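Local coordinates for AB hydrolase-1 domain-containing protein (Parabacteroides distasonis, PDB 4Q34) that probably hydrolyses ester bonds as a member of the alpha/beta hydrolase family, at the interface of chains A and B. Numbering follows the deposited sequence. Chains: chain A/B, Uncharacterized protein.

The interface of chains A and B. Residues chain A 58-60, 63-64, 73; chain B 12-14, 35, 37, 93.
A:Phe58, a flat apolar ring that can be packed on both faces and at its edge, lies between two layers: CB of A:Lys60 rests on one face, 3.4 Å above the plane and towards the rim, while CB of B:Asn93 sits over the other, 3.9 Å from the centroid. The asparagine amide is turned 26° from the ring plane, nearly parallel, as a small flat group can be. A:Phe58 turns its edge to the face of B:Tyr35, CE2 to CE2, with the planes 77° apart. ND2 of B:Asn93 lies over the rim of that same face. Tyrosine serves doubly here, giving a ring face to the phenylalanine and a hydroxyl to A:Glu63, whose OE1 lies at the ring's edge.

This patch belongs to a two-fold symmetric interface between two alpha/beta-hydrolase subunits, which may or may not be the biological dimer. It sets A:Phe58, the 3-10 helix 59-62 and the residues after it against strands 10-16 and 34-41 and the 3-10 helix 92-94 of chain B.

A carboxylate suits position A:Glu63 because hydroxyls surround it. OE1 accepts from OH of B:Tyr35 on its syn side at 2.7 Å and from OG of B:Ser13 on its anti side, both near the carboxylate plane. Within chain A, OG of A:Ser59 reaches OE2 from above that plane; it also shares a water with ND2 of B:Asn93. With CG anti to its carbonyl carbon (chi1 -57°) and the chain extended beyond, the glutamate meets the tyrosine tip to tip. An alanine here would probably leave the hydroxyls of B:Tyr35 and B:Ser13 without their shared acceptor and the tyrosine tip freer to shift.

B:Ser13 is small enough for its backbone to be gripped too: its N donates to OG1 of A:Thr64 at 2.8 Å, the threonine's branch putting a hydroxyl towards this N-H. Its O accepts a longer bond, 3.2 Å, from NZ of A:Lys60, well above the carbonyl plane. The long lysine, bent beyond CG, also bonds through NZ to O of A:Thr64 at 2.7 Å, which pins its tip.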
# COMPACT_ATOMS: atom_id res chain seq x y z
N PHE A 58 -3.89 -7.47 2.70
CA PHE A 58 -3.78 -6.03 3.00
C PHE A 58 -5.04 -5.35 2.51
O PHE A 58 -6.10 -5.98 2.37
CB PHE A 58 -2.42 -5.46 2.49
CG PHE A 58 -2.23 -5.47 1.00
CD1 PHE A 58 -1.82 -6.63 0.32
CD2 PHE A 58 -2.47 -4.31 0.21
CE1 PHE A 58 -1.60 -6.63 -1.07
CE2 PHE A 58 -2.25 -4.34 -1.16
CZ PHE A 58 -1.89 -5.50 -1.82
N SER A 59 -4.96 -4.04 2.32
CA SER A 59 -6.11 -3.28 1.88
C SER A 59 -6.74 -3.82 0.60
O SER A 59 -7.92 -3.58 0.38
CB SER A 59 -5.70 -1.82 1.67
OG SER A 59 -4.72 -1.69 0.67
N LYS A 60 -5.95 -4.47 -0.26
CA LYS A 60 -6.44 -5.07 -1.51
C LYS A 60 -7.65 -6.00 -1.35
O LYS A 60 -8.46 -6.12 -2.27
CB LYS A 60 -5.26 -5.77 -2.20
CG LYS A 60 -5.45 -6.41 -3.55
CD LYS A 60 -6.16 -5.58 -4.56
CE LYS A 60 -5.65 -5.82 -5.97
NZ LYS A 60 -6.72 -6.20 -6.89
N GLU A 63 -10.31 -3.78 -2.40
CA GLU A 63 -10.10 -3.00 -3.61
C GLU A 63 -10.60 -3.80 -4.84
O GLU A 63 -11.53 -4.59 -4.75
CB GLU A 63 -8.63 -2.60 -3.73
CG GLU A 63 -8.13 -1.82 -2.53
CD GLU A 63 -6.61 -1.61 -2.48
OE1 GLU A 63 -5.90 -2.05 -3.41
OE2 GLU A 63 -6.12 -0.96 -1.50
N THR A 64 -9.99 -3.60 -5.99
CA THR A 64 -10.35 -4.36 -7.18
C THR A 64 -10.30 -5.84 -6.88
O THR A 64 -9.36 -6.34 -6.22
CB THR A 64 -9.42 -4.01 -8.37
OG1 THR A 64 -9.37 -2.58 -8.54
CG2 THR A 64 -9.91 -4.63 -9.64
N GLN A 73 -14.22 -0.68 -1.81
CA GLN A 73 -13.64 0.65 -1.84
C GLN A 73 -14.44 1.59 -2.79
O GLN A 73 -14.78 2.74 -2.43
CB GLN A 73 -12.18 0.60 -2.28
CG GLN A 73 -11.52 1.98 -2.32
CD GLN A 73 -10.03 1.93 -2.58
OE1 GLN A 73 -9.55 1.04 -3.24
NE2 GLN A 73 -9.28 2.87 -2.00
N GLY B 12 -8.74 1.75 -9.35
CA GLY B 12 -8.60 0.39 -8.93
C GLY B 12 -7.14 0.05 -8.65
O GLY B 12 -6.28 0.94 -8.62
N SER B 13 -6.87 -1.23 -8.47
CA SER B 13 -5.53 -1.67 -8.13
C SER B 13 -5.30 -3.07 -8.70
O SER B 13 -6.23 -3.82 -9.01
CB SER B 13 -5.34 -1.71 -6.63
OG SER B 13 -6.23 -2.64 -6.00
N PHE B 14 -4.04 -3.39 -8.85
CA PHE B 14 -3.65 -4.72 -9.38
C PHE B 14 -2.20 -4.98 -9.10
O PHE B 14 -1.45 -4.04 -8.86
CB PHE B 14 -3.92 -4.82 -10.90
CG PHE B 14 -3.30 -3.72 -11.74
CD1 PHE B 14 -2.01 -3.86 -12.27
CD2 PHE B 14 -3.99 -2.55 -12.02
CE1 PHE B 14 -1.44 -2.90 -13.08
CE2 PHE B 14 -3.43 -1.58 -12.82
CZ PHE B 14 -2.14 -1.73 -13.34
N TYR B 35 2.89 -3.60 -6.94
CA TYR B 35 1.51 -3.29 -6.66
C TYR B 35 1.22 -1.90 -7.23
O TYR B 35 2.04 -1.01 -7.11
CB TYR B 35 1.20 -3.30 -5.17
CG TYR B 35 -0.10 -2.61 -4.80
CD1 TYR B 35 -0.12 -1.28 -4.49
CD2 TYR B 35 -1.30 -3.31 -4.73
CE1 TYR B 35 -1.29 -0.63 -4.12
CE2 TYR B 35 -2.49 -2.68 -4.37
CZ TYR B 35 -2.48 -1.33 -4.05
OH TYR B 35 -3.63 -0.67 -3.69
N PHE B 37 -1.83 1.24 -7.78
CA PHE B 37 -3.16 1.83 -7.60
C PHE B 37 -3.27 2.92 -8.64
O PHE B 37 -2.34 3.72 -8.79
CB PHE B 37 -3.31 2.41 -6.19
CG PHE B 37 -4.63 3.08 -5.96
CD1 PHE B 37 -5.76 2.37 -5.61
CD2 PHE B 37 -4.73 4.47 -6.07
CE1 PHE B 37 -6.99 3.01 -5.40
CE2 PHE B 37 -5.95 5.11 -5.84
CZ PHE B 37 -7.07 4.39 -5.50
N ASN B 93 3.05 -2.85 -0.10
CA ASN B 93 2.00 -3.79 -0.51
C ASN B 93 2.50 -4.88 -1.47
O ASN B 93 1.85 -5.92 -1.65
CB ASN B 93 0.89 -3.03 -1.19
CG ASN B 93 0.07 -2.16 -0.23
OD1 ASN B 93 0.12 -2.31 0.98
ND2 ASN B 93 -0.73 -1.26 -0.80
O HOH W 1 -2.70 0.10 0.81